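Malonyl-CoA decarboxylase (Rhodopseudomonas palustris, PDB 4KSA) probably catalyses the decarboxylation of malonyl-CoA, giving acetyl-CoA and carbon dioxide. Local coordinates at residues A[43-46]-A[47-51]; A[79-82]-A[83-87]; A[187-190]-A[191-195]; A[362-365]-A[366-370]. All coordinates share one frame; numbering follows the deposited sequence.

Interaction 1 (A[43-46]-A[47-51]); sequences SETL and LSRRG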
ATOM      1  N   SER A  43      -4.980  11.161 -38.833  1.00 45.10           N
ATOM      2  CA  SER A  43      -6.186  11.343 -38.041  1.00 48.80           C
ATOM      3  C   SER A  43      -7.353  10.633 -38.739  1.00 49.81           C
ATOM      4  O   SER A  43      -8.235  10.073 -38.088  1.00 51.67           O
ATOM      5  CB  SER A  43      -6.503  12.841 -37.892  1.00 48.22           C
ATOM      6  OG  SER A  43      -5.392  13.544 -37.364  1.00 51.22           O
ATOM      7  N   GLU A  44      -7.345  10.666 -40.068  1.00 50.21           N
ATOM      8  CA  GLU A  44      -8.390  10.046 -40.872  1.00 49.69           C
ATOM      9  C   GLU A  44      -8.359   8.516 -40.795  1.00 49.51           C
ATOM     10  O   GLU A  44      -9.412   7.873 -40.756  1.00 48.15           O
ATOM     11  CB  GLU A  44      -8.262  10.502 -42.327  1.00 50.33           C
ATOM     12  CG  GLU A  44      -8.720  11.917 -42.568  1.00 49.66           C
ATOM     13  CD  GLU A  44     -10.190  12.094 -42.263  1.00 53.33           C
ATOM     14  OE1 GLU A  44     -10.665  13.251 -42.264  1.00 52.34           O
ATOM     15  OE2 GLU A  44     -10.871  11.068 -42.022  1.00 55.51           O
ATOM     16  N   THR A  45      -7.157   7.944 -40.791  1.00 47.58           N
ATOM     17  CA  THR A  45      -7.010   6.504 -40.686  1.00 49.04           C
ATOM     18  C   THR A  45      -7.530   6.127 -39.294  1.00 50.42           C
ATOM     19  O   THR A  45      -8.450   5.322 -39.162  1.00 52.98           O
ATOM     20  CB  THR A  45      -5.524   6.054 -40.803  1.00 49.88           C
ATOM     21  OG1 THR A  45      -4.961   6.528 -42.031  1.00 47.65           O
ATOM     22  CG2 THR A  45      -5.415   4.528 -40.752  1.00 49.00           C
ATOM     23  N   LEU A  46      -6.941   6.729 -38.263  1.00 50.33           N
ATOM     24  CA  LEU A  46      -7.330   6.480 -36.879  1.00 48.81           C
ATOM     25  C   LEU A  46      -8.839   6.558 -36.684  1.00 47.77           C
ATOM     26  O   LEU A  46      -9.449   5.666 -36.099  1.00 46.89           O
ATOM     27  CB  LEU A  46      -6.655   7.491 -35.955  1.00 49.14           C
ATOM     28  CG  LEU A  46      -6.962   7.345 -34.467  1.00 51.60           C
ATOM     29  CD1 LEU A  46      -6.465   5.985 -33.963  1.00 53.19           C
ATOM     30  CD2 LEU A  46      -6.300   8.478 -33.698  1.00 52.75           C
ATOM     31  N   LEU A  47      -9.447   7.627 -37.176  1.00 47.52           N
ATOM     32  CA  LEU A  47     -10.886   7.792 -37.041  1.00 48.17           C
ATOM     33  C   LEU A  47     -11.710   6.649 -37.635  1.00 50.30           C
ATOM     34  O   LEU A  47     -12.761   6.302 -37.107  1.00 49.48           O
ATOM     35  CB  LEU A  47     -11.323   9.102 -37.685  1.00 44.84           C
ATOM     36  CG  LEU A  47     -11.280  10.357 -36.826  1.00 44.86           C
ATOM     37  CD1 LEU A  47     -11.668  11.571 -37.663  1.00 43.73           C
ATOM     38  CD2 LEU A  47     -12.233  10.187 -35.653  1.00 45.13           C
ATOM     39  N   SER A  48     -11.232   6.063 -38.730  1.00 53.65           N
ATOM     40  CA  SER A  48     -11.958   4.988 -39.409  1.00 56.01           C
ATOM     41  C   SER A  48     -11.586   3.601 -38.908  1.00 57.50           C
ATOM     42  O   SER A  48     -12.293   2.625 -39.172  1.00 58.43           O
ATOM     43  CB  SER A  48     -11.693   5.036 -40.917  1.00 56.13           C
ATOM     44  OG  SER A  48     -10.433   4.447 -41.224  1.00 55.62           O
ATOM     45  N   ARG A  49     -10.469   3.514 -38.196  1.00 58.03           N
ATOM     46  CA  ARG A  49     -10.008   2.244 -37.673  1.00 58.24           C
ATOM     47  C   ARG A  49     -11.059   1.530 -36.822  1.00 59.22           C
ATOM     48  O   ARG A  49     -11.929   2.168 -36.220  1.00 59.23           O
ATOM     49  CB  ARG A  49      -8.756   2.457 -36.849  1.00 57.43           C
ATOM     50  CG  ARG A  49      -7.861   1.284 -36.887  1.00 60.72           C
ATOM     51  CD  ARG A  49      -7.337   1.132 -38.283  1.00 65.45           C
ATOM     52  NE  ARG A  49      -6.766  -0.189 -38.498  1.00 69.43           N
ATOM     53  CZ  ARG A  49      -6.022  -0.510 -39.548  1.00 69.85           C
ATOM     54  NH1 ARG A  49      -5.764   0.404 -40.476  1.00 68.80           N
ATOM     55  NH2 ARG A  49      -5.542  -1.742 -39.664  1.00 71.63           N
ATOM     56  N   ARG A  50     -10.967   0.202 -36.780  1.00 60.39           N
ATOM     57  CA  ARG A  50     -11.891  -0.616 -36.004  1.00 62.21           C
ATOM     58  C   ARG A  50     -11.182  -1.487 -34.959  1.00 61.79           C
ATOM     59  O   ARG A  50     -11.719  -1.740 -33.879  1.00 62.06           O
ATOM     60  CB  ARG A  50     -12.719  -1.504 -36.936  1.00 64.39           C
ATOM     61  CG  ARG A  50     -13.913  -0.804 -37.592  1.00 69.08           C
ATOM     62  CD  ARG A  50     -14.738  -1.786 -38.441  1.00 73.01           C
ATOM     63  NE  ARG A  50     -14.530  -1.627 -39.882  1.00 77.14           N
ATOM     64  CZ  ARG A  50     -13.341  -1.605 -40.488  1.00 79.96           C
ATOM     65  NH1 ARG A  50     -13.273  -1.458 -41.807  1.00 80.35           N
ATOM     66  NH2 ARG A  50     -12.215  -1.720 -39.787  1.00 82.37           N
ATOM     67  N   GLY A  51      -9.977  -1.938 -35.279  1.00 60.81           N
ATOM     68  CA  GLY A  51      -9.241  -2.770 -34.351  1.00 60.95           C
ATOM     69  C   GLY A  51      -8.564  -1.989 -33.243  1.00 60.64           C
ATOM     70  O   GLY A  51      -7.917  -0.981 -33.495  1.00 61.32           O
TER
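Leu47 N bonds back to Ser43 O at 2.9 Å, the ordinary i to i+4 link of helix 36-48, and the pattern changes as the helix runs out at Ser48. Arg49 N reaches Thr45 O at 2.9 Å, nearly in line with the C=O bond, but also approaches Leu46 O from well above the carbonyl plane at 3.2 Å, an i to i+3 bond. Serine suits this last turn because its short side chain can fold back on the helix. With chi1 at 80°, OG stands between the backbone N and the carbonyl carbon, from where it donates to a lone pair of Thr45 O at 3.0 Å. The side chains of Thr45 and Arg49 run side by side, methyl CG2 facing the guanidinium edge 4.1 Å from NH1. Leu47 packs on Arg118 and Glu121 of helix 118-126, and Arg118 forms a salt bridge with Glu44. Two donors, the Arg49 backbone and the Ser48 hydroxyl, thus satisfy Thr45 O at a helix end where carbonyls lose their usual partners; separately, Arg49 NE makes a salt bridge with Glu430 of the second subunit, so the turn joins local backbone bonding to a charged subunit contact.

Interaction 2 (A[79-82]-A[83-87]); sequences DALA and EQFGP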
ATOM      1  N   ASP A  79      -5.346  23.754 -36.840  1.00 43.67           N
ATOM      2  CA  ASP A  79      -6.323  24.437 -37.688  1.00 43.45           C
ATOM      3  C   ASP A  79      -7.173  23.407 -38.413  1.00 43.05           C
ATOM      4  O   ASP A  79      -8.365  23.595 -38.594  1.00 42.73           O
ATOM      5  CB  ASP A  79      -5.633  25.365 -38.692  1.00 45.44           C
ATOM      6  CG  ASP A  79      -5.307  26.738 -38.091  1.00 50.14           C
ATOM      7  OD1 ASP A  79      -6.174  27.302 -37.394  1.00 50.24           O
ATOM      8  OD2 ASP A  79      -4.196  27.268 -38.324  1.00 52.56           O
ATOM      9  N   ALA A  80      -6.545  22.307 -38.816  1.00 43.95           N
ATOM     10  CA  ALA A  80      -7.240  21.222 -39.499  1.00 43.48           C
ATOM     11  C   ALA A  80      -8.339  20.675 -38.577  1.00 45.20           C
ATOM     12  O   ALA A  80      -9.398  20.256 -39.055  1.00 46.69           O
ATOM     13  CB  ALA A  80      -6.253  20.101 -39.866  1.00 38.54           C
ATOM     14  N   LEU A  81      -8.093  20.671 -37.266  1.00 43.20           N
ATOM     15  CA  LEU A  81      -9.100  20.170 -36.348  1.00 43.40           C
ATOM     16  C   LEU A  81     -10.317  21.071 -36.416  1.00 43.96           C
ATOM     17  O   LEU A  81     -11.441  20.617 -36.216  1.00 43.99           O
ATOM     18  CB  LEU A  81      -8.585  20.117 -34.900  1.00 40.18           C
ATOM     19  CG  LEU A  81      -7.413  19.177 -34.573  1.00 39.94           C
ATOM     20  CD1 LEU A  81      -6.919  19.456 -33.169  1.00 37.10           C
ATOM     21  CD2 LEU A  81      -7.823  17.727 -34.722  1.00 36.84           C
ATOM     22  N   ALA A  82     -10.100  22.345 -36.723  1.00 44.98           N
ATOM     23  CA  ALA A  82     -11.211  23.284 -36.781  1.00 47.84           C
ATOM     24  C   ALA A  82     -12.046  23.211 -38.050  1.00 50.68           C
ATOM     25  O   ALA A  82     -13.283  23.169 -37.967  1.00 51.78           O
ATOM     26  CB  ALA A  82     -10.722  24.703 -36.571  1.00 47.21           C
ATOM     27  N   GLU A  83     -11.399  23.182 -39.217  1.00 53.14           N
ATOM     28  CA  GLU A  83     -12.156  23.142 -40.462  1.00 57.11           C
ATOM     29  C   GLU A  83     -12.488  21.756 -41.005  1.00 55.83           C
ATOM     30  O   GLU A  83     -13.606  21.522 -41.465  1.00 55.89           O
ATOM     31  CB  GLU A  83     -11.459  23.958 -41.556  1.00 62.05           C
ATOM     32  CG  GLU A  83     -10.209  23.335 -42.137  1.00 71.60           C
ATOM     33  CD  GLU A  83      -9.711  24.090 -43.366  1.00 77.39           C
ATOM     34  OE1 GLU A  83      -9.675  25.347 -43.324  1.00 80.42           O
ATOM     35  OE2 GLU A  83      -9.349  23.428 -44.370  1.00 81.38           O
ATOM     36  N   GLN A  84     -11.548  20.826 -40.946  1.00 53.37           N
ATOM     37  CA  GLN A  84     -11.835  19.503 -41.472  1.00 53.18           C
ATOM     38  C   GLN A  84     -12.533  18.523 -40.527  1.00 51.94           C
ATOM     39  O   GLN A  84     -13.398  17.756 -40.949  1.00 52.98           O
ATOM     40  CB  GLN A  84     -10.547  18.893 -42.016  1.00 54.13           C
ATOM     41  CG  GLN A  84     -10.037  19.683 -43.211  1.00 58.18           C
ATOM     42  CD  GLN A  84      -8.679  19.245 -43.676  1.00 60.97           C
ATOM     43  OE1 GLN A  84      -8.460  18.058 -43.965  1.00 63.31           O
ATOM     44  NE2 GLN A  84      -7.744  20.200 -43.762  1.00 59.14           N
ATOM     45  N   PHE A  85     -12.192  18.567 -39.245  1.00 48.91           N
ATOM     46  CA  PHE A  85     -12.775  17.639 -38.299  1.00 45.38           C
ATOM     47  C   PHE A  85     -13.945  18.124 -37.465  1.00 44.98           C
ATOM     48  O   PHE A  85     -14.109  17.730 -36.310  1.00 44.09           O
ATOM     49  CB  PHE A  85     -11.676  17.109 -37.412  1.00 42.90           C
ATOM     50  CG  PHE A  85     -10.626  16.370 -38.161  1.00 41.23           C
ATOM     51  CD1 PHE A  85     -10.797  15.029 -38.477  1.00 39.55           C
ATOM     52  CD2 PHE A  85      -9.462  17.012 -38.555  1.00 41.74           C
ATOM     53  CE1 PHE A  85      -9.826  14.330 -39.168  1.00 40.55           C
ATOM     54  CE2 PHE A  85      -8.476  16.325 -39.255  1.00 43.91           C
ATOM     55  CZ  PHE A  85      -8.658  14.974 -39.561  1.00 43.34           C
ATOM     56  N   GLY A  86     -14.771  18.971 -38.056  1.00 45.47           N
ATOM     57  CA  GLY A  86     -15.944  19.447 -37.348  1.00 46.92           C
ATOM     58  C   GLY A  86     -17.074  18.481 -37.666  1.00 47.86           C
ATOM     59  O   GLY A  86     -16.822  17.387 -38.193  1.00 48.30           O
ATOM     60  N   PRO A  87     -18.327  18.836 -37.363  1.00 48.73           N
ATOM     61  CA  PRO A  87     -19.431  17.915 -37.668  1.00 50.46           C
ATOM     62  C   PRO A  87     -19.669  17.837 -39.162  1.00 51.84           C
ATOM     63  O   PRO A  87     -19.394  18.799 -39.871  1.00 52.85           O
ATOM     64  CB  PRO A  87     -20.615  18.559 -36.965  1.00 49.11           C
ATOM     65  CG  PRO A  87     -20.312  20.019 -37.096  1.00 49.32           C
ATOM     66  CD  PRO A  87     -18.830  20.071 -36.739  1.00 48.36           C
TER
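Phe85 folds back over the turn that ends helix 71-83, its ring edge set against Ala80 and Leu81. CB lies 3.7 Å from Leu81 O. With chi1 at -61°, CG stands beside the backbone N, and the ring runs back along the helix. CD2 is turned to Ala80 O, which lies at the ring edge near its plane. The same CD2 touches Leu81 CD2 at 4.2 Å, and CE2 meets the methyl CB of Ala80 at 4.4 Å. Ala80 O also receives two backbone donors, Gln84 N at 2.9 Å and Phe85 N at 3.3 Å, the second an i to i+5 bond that widens the final turn. The small methyl of Ala80 suits a place where it meets both the Phe85 ring and Ile40 of helix 36-48. Replacing Phe85 by a serine would probably leave a gap beside Ala80 and Leu81 and strip Ser43 and Leu47 of the ring they pack on. Beyond CE2 the ring tip reaches helix 36-48, CZ resting on Ser43 and CE1 on Glu44 and Leu47, while Arg118 and Arg119 of helix 118-126 also touch the side chain, so Phe85 is shared by three helices.

Interaction 3 (A[187-190]-A[191-195]); sequences LEKI and IRYEQ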
ATOM      1  N   LEU A 187       9.308  15.742  -7.058  1.00 40.01           N
ATOM      2  CA  LEU A 187       9.984  16.930  -6.557  1.00 42.19           C
ATOM      3  C   LEU A 187      10.673  17.690  -7.674  1.00 42.96           C
ATOM      4  O   LEU A 187      10.773  18.909  -7.628  1.00 43.57           O
ATOM      5  CB  LEU A 187      11.000  16.571  -5.465  1.00 39.69           C
ATOM      6  CG  LEU A 187      10.344  16.239  -4.119  1.00 40.44           C
ATOM      7  CD1 LEU A 187      11.429  15.993  -3.125  1.00 40.54           C
ATOM      8  CD2 LEU A 187       9.438  17.372  -3.633  1.00 37.23           C
ATOM      9  N   GLU A 188      11.134  16.963  -8.681  1.00 44.55           N
ATOM     10  CA  GLU A 188      11.820  17.574  -9.813  1.00 47.14           C
ATOM     11  C   GLU A 188      10.862  18.514 -10.534  1.00 47.85           C
ATOM     12  O   GLU A 188      11.210  19.649 -10.853  1.00 47.83           O
ATOM     13  CB  GLU A 188      12.325  16.480 -10.755  1.00 49.06           C
ATOM     14  CG  GLU A 188      13.205  16.943 -11.896  1.00 50.25           C
ATOM     15  CD  GLU A 188      13.993  15.786 -12.516  1.00 53.69           C
ATOM     16  OE1 GLU A 188      15.201  15.647 -12.201  1.00 56.17           O
ATOM     17  OE2 GLU A 188      13.408  15.009 -13.304  1.00 52.83           O
ATOM     18  N   LYS A 189       9.646  18.040 -10.783  1.00 48.51           N
ATOM     19  CA  LYS A 189       8.643  18.858 -11.443  1.00 48.22           C
ATOM     20  C   LYS A 189       8.357  20.079 -10.576  1.00 51.74           C
ATOM     21  O   LYS A 189       8.225  21.181 -11.089  1.00 53.03           O
ATOM     22  CB  LYS A 189       7.351  18.071 -11.644  1.00 42.89           C
ATOM     23  CG  LYS A 189       7.473  16.793 -12.453  1.00 39.67           C
ATOM     24  CD  LYS A 189       6.148  16.044 -12.431  1.00 40.09           C
ATOM     25  CE  LYS A 189       6.252  14.645 -12.998  1.00 41.58           C
ATOM     26  NZ  LYS A 189       6.394  14.584 -14.483  1.00 43.83           N
ATOM     27  N   ILE A 190       8.269  19.879  -9.263  1.00 55.96           N
ATOM     28  CA  ILE A 190       7.993  20.970  -8.327  1.00 59.88           C
ATOM     29  C   ILE A 190       9.052  22.071  -8.410  1.00 62.54           C
ATOM     30  O   ILE A 190       8.750  23.245  -8.233  1.00 62.65           O
ATOM     31  CB  ILE A 190       7.927  20.458  -6.857  1.00 60.05           C
ATOM     32  CG1 ILE A 190       6.671  19.610  -6.636  1.00 59.55           C
ATOM     33  CG2 ILE A 190       7.917  21.639  -5.889  1.00 60.28           C
ATOM     34  CD1 ILE A 190       5.394  20.411  -6.607  1.00 59.04           C
ATOM     35  N   ILE A 191      10.293  21.692  -8.680  1.00 66.56           N
ATOM     36  CA  ILE A 191      11.368  22.669  -8.782  1.00 70.72           C
ATOM     37  C   ILE A 191      11.124  23.587  -9.977  1.00 73.59           C
ATOM     38  O   ILE A 191      11.758  24.623 -10.110  1.00 75.78           O
ATOM     39  CB  ILE A 191      12.745  21.976  -8.946  1.00 70.71           C
ATOM     40  CG1 ILE A 191      13.027  21.083  -7.730  1.00 72.66           C
ATOM     41  CG2 ILE A 191      13.838  23.017  -9.088  1.00 69.04           C
ATOM     42  CD1 ILE A 191      14.349  20.309  -7.796  1.00 72.24           C
ATOM     43  N   ARG A 192      10.194  23.213 -10.843  1.00 76.87           N
ATOM     44  CA  ARG A 192       9.885  24.022 -12.010  1.00 79.55           C
ATOM     45  C   ARG A 192       8.591  24.813 -11.830  1.00 80.78           C
ATOM     46  O   ARG A 192       8.447  25.899 -12.383  1.00 81.36           O
ATOM     47  CB  ARG A 192       9.792  23.127 -13.246  1.00 80.84           C
ATOM     48  CG  ARG A 192       9.384  23.857 -14.506  1.00 85.37           C
ATOM     49  CD  ARG A 192       9.451  22.956 -15.736  1.00 89.17           C
ATOM     50  NE  ARG A 192       8.642  21.741 -15.609  1.00 93.20           N
ATOM     51  CZ  ARG A 192       9.069  20.597 -15.074  1.00 94.44           C
ATOM     52  NH1 ARG A 192       8.257  19.546 -15.006  1.00 92.51           N
ATOM     53  NH2 ARG A 192      10.315  20.499 -14.618  1.00 95.56           N
ATOM     54  N   TYR A 193       7.670  24.270 -11.036  1.00 82.70           N
ATOM     55  CA  TYR A 193       6.369  24.896 -10.766  1.00 84.68           C
ATOM     56  C   TYR A 193       6.372  25.853  -9.558  1.00 87.99           C
ATOM     57  O   TYR A 193       5.351  26.485  -9.268  1.00 87.95           O
ATOM     58  CB  TYR A 193       5.302  23.826 -10.490  1.00 81.69           C
ATOM     59  CG  TYR A 193       5.143  22.727 -11.519  1.00 78.30           C
ATOM     60  CD1 TYR A 193       4.416  21.575 -11.209  1.00 76.33           C
ATOM     61  CD2 TYR A 193       5.707  22.830 -12.792  1.00 77.22           C
ATOM     62  CE1 TYR A 193       4.251  20.555 -12.133  1.00 75.05           C
ATOM     63  CE2 TYR A 193       5.549  21.811 -13.726  1.00 75.64           C
ATOM     64  CZ  TYR A 193       4.819  20.677 -13.389  1.00 75.77           C
ATOM     65  OH  TYR A 193       4.655  19.666 -14.309  1.00 76.09           O
ATOM     66  N   GLU A 194       7.491  25.945  -8.843  1.00 91.38           N
ATOM     67  CA  GLU A 194       7.561  26.816  -7.672  1.00 95.13           C
ATOM     68  C   GLU A 194       7.268  28.267  -8.049  1.00 97.50           C
ATOM     69  O   GLU A 194       7.889  28.811  -8.970  1.00 97.92           O
ATOM     70  CB  GLU A 194       8.943  26.717  -7.007  1.00 95.87           C
ATOM     71  CG  GLU A 194       9.133  27.650  -5.800  1.00 96.31           C
ATOM     72  CD  GLU A 194       8.176  27.356  -4.648  1.00 96.38           C
ATOM     73  OE1 GLU A 194       7.958  28.259  -3.811  1.00 95.06           O
ATOM     74  OE2 GLU A 194       7.655  26.223  -4.569  1.00 96.50           O
ATOM     75  N   GLN A 195       6.326  28.880  -7.326  1.00 99.49           N
ATOM     76  CA  GLN A 195       5.913  30.270  -7.563  1.00101.26           C
ATOM     77  C   GLN A 195       6.701  31.302  -6.753  1.00102.02           C
ATOM     78  O   GLN A 195       7.633  31.925  -7.260  1.00101.29           O
ATOM     79  CB  GLN A 195       4.420  30.425  -7.264  1.00101.20           C
ATOM     80  CG  GLN A 195       3.535  29.546  -8.130  1.00102.57           C
ATOM     81  CD  GLN A 195       3.840  29.699  -9.613  1.00103.29           C
ATOM     82  OE1 GLN A 195       3.762  30.798 -10.167  1.00103.76           O
ATOM     83  NE2 GLN A 195       4.190  28.593 -10.262  1.00103.20           N
TER
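The C-terminal turn of helix 184-193, in the C-terminal domain assigned to the acetyltransferase clan, is organised around Lys189 O and the two side chains that fold over it from Arg192 and Tyr193. This oxygen accepts Arg192 N at 2.8 Å from above the carbonyl plane and Tyr193 N at 3.1 Å in that plane. It also sits 3.4 Å above one face of the Tyr193 ring, offset toward the rim, and over the centre of one face of the Arg192 guanidinium. Arginine suits an exposed position here: its chain runs out with CG anti to the backbone N and bends at chi3 (56°), which brings NH1 within 3.8 Å of Lys189 CB. Tyrosine suits its place by a ring whose CE1 packs 4.0 Å from Lys189 CB and a hydroxyl hydrogen-bonded to Glu227. A leucine at Tyr193 would probably leave Glu227 without that bond and Lys189 without the ring beside it. On the side of helix 202-209, Ile191 and Leu187 are apolar, as befits their packing on Trp202 and Leu205, whereas Glu188 forms a salt bridge with Arg206 of the third subunit. Past the helix end, Gln195 NE2 doubles back to donate to Tyr193 O from 45° above the carbonyl plane.

Interaction 4 (A[362-365]-A[366-370]); sequences AAYF and LQAKG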
ATOM      1  N   ALA A 362     -12.869  47.996  -2.060  1.00 53.23           N
ATOM      2  CA  ALA A 362     -14.108  47.411  -1.562  1.00 52.24           C
ATOM      3  C   ALA A 362     -15.209  47.355  -2.630  1.00 51.40           C
ATOM      4  O   ALA A 362     -15.920  46.362  -2.744  1.00 50.39           O
ATOM      5  CB  ALA A 362     -14.591  48.185  -0.350  1.00 52.39           C
ATOM      6  N   ALA A 363     -15.360  48.418  -3.411  1.00 51.42           N
ATOM      7  CA  ALA A 363     -16.382  48.417  -4.448  1.00 51.96           C
ATOM      8  C   ALA A 363     -15.943  47.407  -5.503  1.00 52.85           C
ATOM      9  O   ALA A 363     -16.768  46.707  -6.089  1.00 53.33           O
ATOM     10  CB  ALA A 363     -16.524  49.798  -5.065  1.00 50.98           C
ATOM     11  N   TYR A 364     -14.636  47.339  -5.737  1.00 51.98           N
ATOM     12  CA  TYR A 364     -14.082  46.388  -6.693  1.00 51.51           C
ATOM     13  C   TYR A 364     -14.542  44.980  -6.276  1.00 50.27           C
ATOM     14  O   TYR A 364     -15.307  44.313  -6.972  1.00 49.44           O
ATOM     15  CB  TYR A 364     -12.553  46.476  -6.665  1.00 51.29           C
ATOM     16  CG  TYR A 364     -11.848  45.414  -7.466  1.00 52.20           C
ATOM     17  CD1 TYR A 364     -12.077  45.277  -8.831  1.00 52.85           C
ATOM     18  CD2 TYR A 364     -10.928  44.559  -6.864  1.00 53.52           C
ATOM     19  CE1 TYR A 364     -11.405  44.317  -9.586  1.00 52.49           C
ATOM     20  CE2 TYR A 364     -10.245  43.593  -7.612  1.00 53.39           C
ATOM     21  CZ  TYR A 364     -10.488  43.482  -8.973  1.00 52.16           C
ATOM     22  OH  TYR A 364      -9.800  42.557  -9.721  1.00 51.21           O
ATOM     23  N   PHE A 365     -14.081  44.554  -5.113  1.00 47.85           N
ATOM     24  CA  PHE A 365     -14.423  43.255  -4.587  1.00 48.30           C
ATOM     25  C   PHE A 365     -15.907  43.007  -4.420  1.00 49.97           C
ATOM     26  O   PHE A 365     -16.414  41.976  -4.857  1.00 52.02           O
ATOM     27  CB  PHE A 365     -13.729  43.055  -3.247  1.00 47.55           C
ATOM     28  CG  PHE A 365     -12.271  42.754  -3.364  1.00 46.80           C
ATOM     29  CD1 PHE A 365     -11.347  43.407  -2.559  1.00 46.71           C
ATOM     30  CD2 PHE A 365     -11.821  41.769  -4.239  1.00 46.24           C
ATOM     31  CE1 PHE A 365      -9.998  43.080  -2.618  1.00 47.13           C
ATOM     32  CE2 PHE A 365     -10.476  41.434  -4.305  1.00 45.34           C
ATOM     33  CZ  PHE A 365      -9.561  42.088  -3.493  1.00 46.40           C
ATOM     34  N   LEU A 366     -16.616  43.939  -3.795  1.00 51.05           N
ATOM     35  CA  LEU A 366     -18.039  43.737  -3.560  1.00 53.31           C
ATOM     36  C   LEU A 366     -19.000  44.121  -4.671  1.00 55.71           C
ATOM     37  O   LEU A 366     -20.120  43.608  -4.714  1.00 57.29           O
ATOM     38  CB  LEU A 366     -18.464  44.440  -2.274  1.00 51.86           C
ATOM     39  CG  LEU A 366     -18.158  43.715  -0.964  1.00 50.92           C
ATOM     40  CD1 LEU A 366     -16.724  43.282  -0.920  1.00 53.07           C
ATOM     41  CD2 LEU A 366     -18.448  44.637   0.190  1.00 53.77           C
ATOM     42  N   GLN A 367     -18.580  44.999  -5.578  1.00 57.71           N
ATOM     43  CA  GLN A 367     -19.470  45.444  -6.650  1.00 60.07           C
ATOM     44  C   GLN A 367     -19.052  45.081  -8.073  1.00 61.21           C
ATOM     45  O   GLN A 367     -19.902  44.811  -8.915  1.00 61.15           O
ATOM     46  CB  GLN A 367     -19.673  46.961  -6.551  1.00 61.47           C
ATOM     47  CG  GLN A 367     -20.531  47.418  -5.370  1.00 64.64           C
ATOM     48  CD  GLN A 367     -20.319  48.889  -5.020  1.00 68.40           C
ATOM     49  OE1 GLN A 367     -20.276  49.758  -5.902  1.00 69.76           O
ATOM     50  NE2 GLN A 367     -20.195  49.177  -3.725  1.00 68.03           N
ATOM     51  N   ALA A 368     -17.753  45.075  -8.346  1.00 63.49           N
ATOM     52  CA  ALA A 368     -17.255  44.751  -9.685  1.00 66.57           C
ATOM     53  C   ALA A 368     -17.492  43.291 -10.091  1.00 69.09           C
ATOM     54  O   ALA A 368     -16.939  42.366  -9.486  1.00 69.67           O
ATOM     55  CB  ALA A 368     -15.763  45.079  -9.777  1.00 65.79           C
ATOM     56  N   LYS A 369     -18.312  43.088 -11.116  1.00 70.60           N
ATOM     57  CA  LYS A 369     -18.594  41.741 -11.593  1.00 73.81           C
ATOM     58  C   LYS A 369     -17.836  41.438 -12.888  1.00 75.58           C
ATOM     59  O   LYS A 369     -17.213  42.323 -13.475  1.00 75.49           O
ATOM     60  CB  LYS A 369     -20.100  41.568 -11.806  1.00 72.03           C
ATOM     61  CG  LYS A 369     -20.899  41.715 -10.533  1.00 72.26           C
ATOM     62  CD  LYS A 369     -20.550  40.618  -9.551  1.00 74.25           C
ATOM     63  CE  LYS A 369     -21.190  40.850  -8.189  1.00 75.50           C
ATOM     64  NZ  LYS A 369     -20.397  41.786  -7.336  1.00 77.12           N
ATOM     65  N   GLY A 370     -17.871  40.178 -13.309  1.00 77.37           N
ATOM     66  CA  GLY A 370     -17.204  39.788 -14.534  1.00 80.14           C
ATOM     67  C   GLY A 370     -18.196  39.835 -15.687  1.00 83.17           C
ATOM     68  O   GLY A 370     -19.352  40.230 -15.490  1.00 82.55           O
TER
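Ala368 N reaches two carbonyls as helix 347-367 ends, Tyr364 O at 2.9 Å in the i to i+4 pattern and Ala363 O at 3.0 Å in a wider i to i+5 bond. This is the last turn of a long helix in the C-terminal domain, one that lies against strands 389-394 and 411-416 of the mixed sheet. Ala363 O takes a second donor, Gln367 N, and Leu366 N closes the preceding turn on Ala362 O. Among the side chains, Ala368 sets its methyl CB 3.8 Å from Tyr364 CD1, approaching the ring obliquely; a side chain this small probably lets the chain leave the helix close beside the tyrosine. In Tyr364, CG anti to the backbone N (chi1 172°) directs the ring toward Trp314 and Phe311, whose rings it meets. Phe365 takes the sheet side, packing on Leu390, Leu393, Val412 and Tyr414, a setting suited to a large apolar ring, while its CB touches Leu366 CD1 at 3.8 Å. Gln367, exposed and polar, runs back extended along the helix with its amide carbon CD 3.9 Å from Ala363 CB. Lysine suits the helix end for its positive charge: Lys369 curls back until NZ lies in weak hydrogen bonds 3.2 Å from Leu366 O and 3.4 Å from Gln367 O.

All four contacts are the closing turns of helices, and they follow one another in series along the chain. Interactions 1 and 2 end helices 36-48 and 71-83 in the helical N-terminal part; their centres are about 16 Å apart, and the Phe85 ring of the second packs on Ser43, Glu44 and Leu47 of the first. Interactions 3 and 4 both belong to the C-terminal domain, with helices 184-193 and 347-367 packing on different strands of its mixed sheet; their centres are about 34 Å apart, on opposite sides of the chain's centre. Interactions 1 and 4 lie farthest apart, at about 51 Å between centres. Residues of interactions 1 and 3 also meet the second and third subunits respectively, tying both parts of the chain into the tetramer.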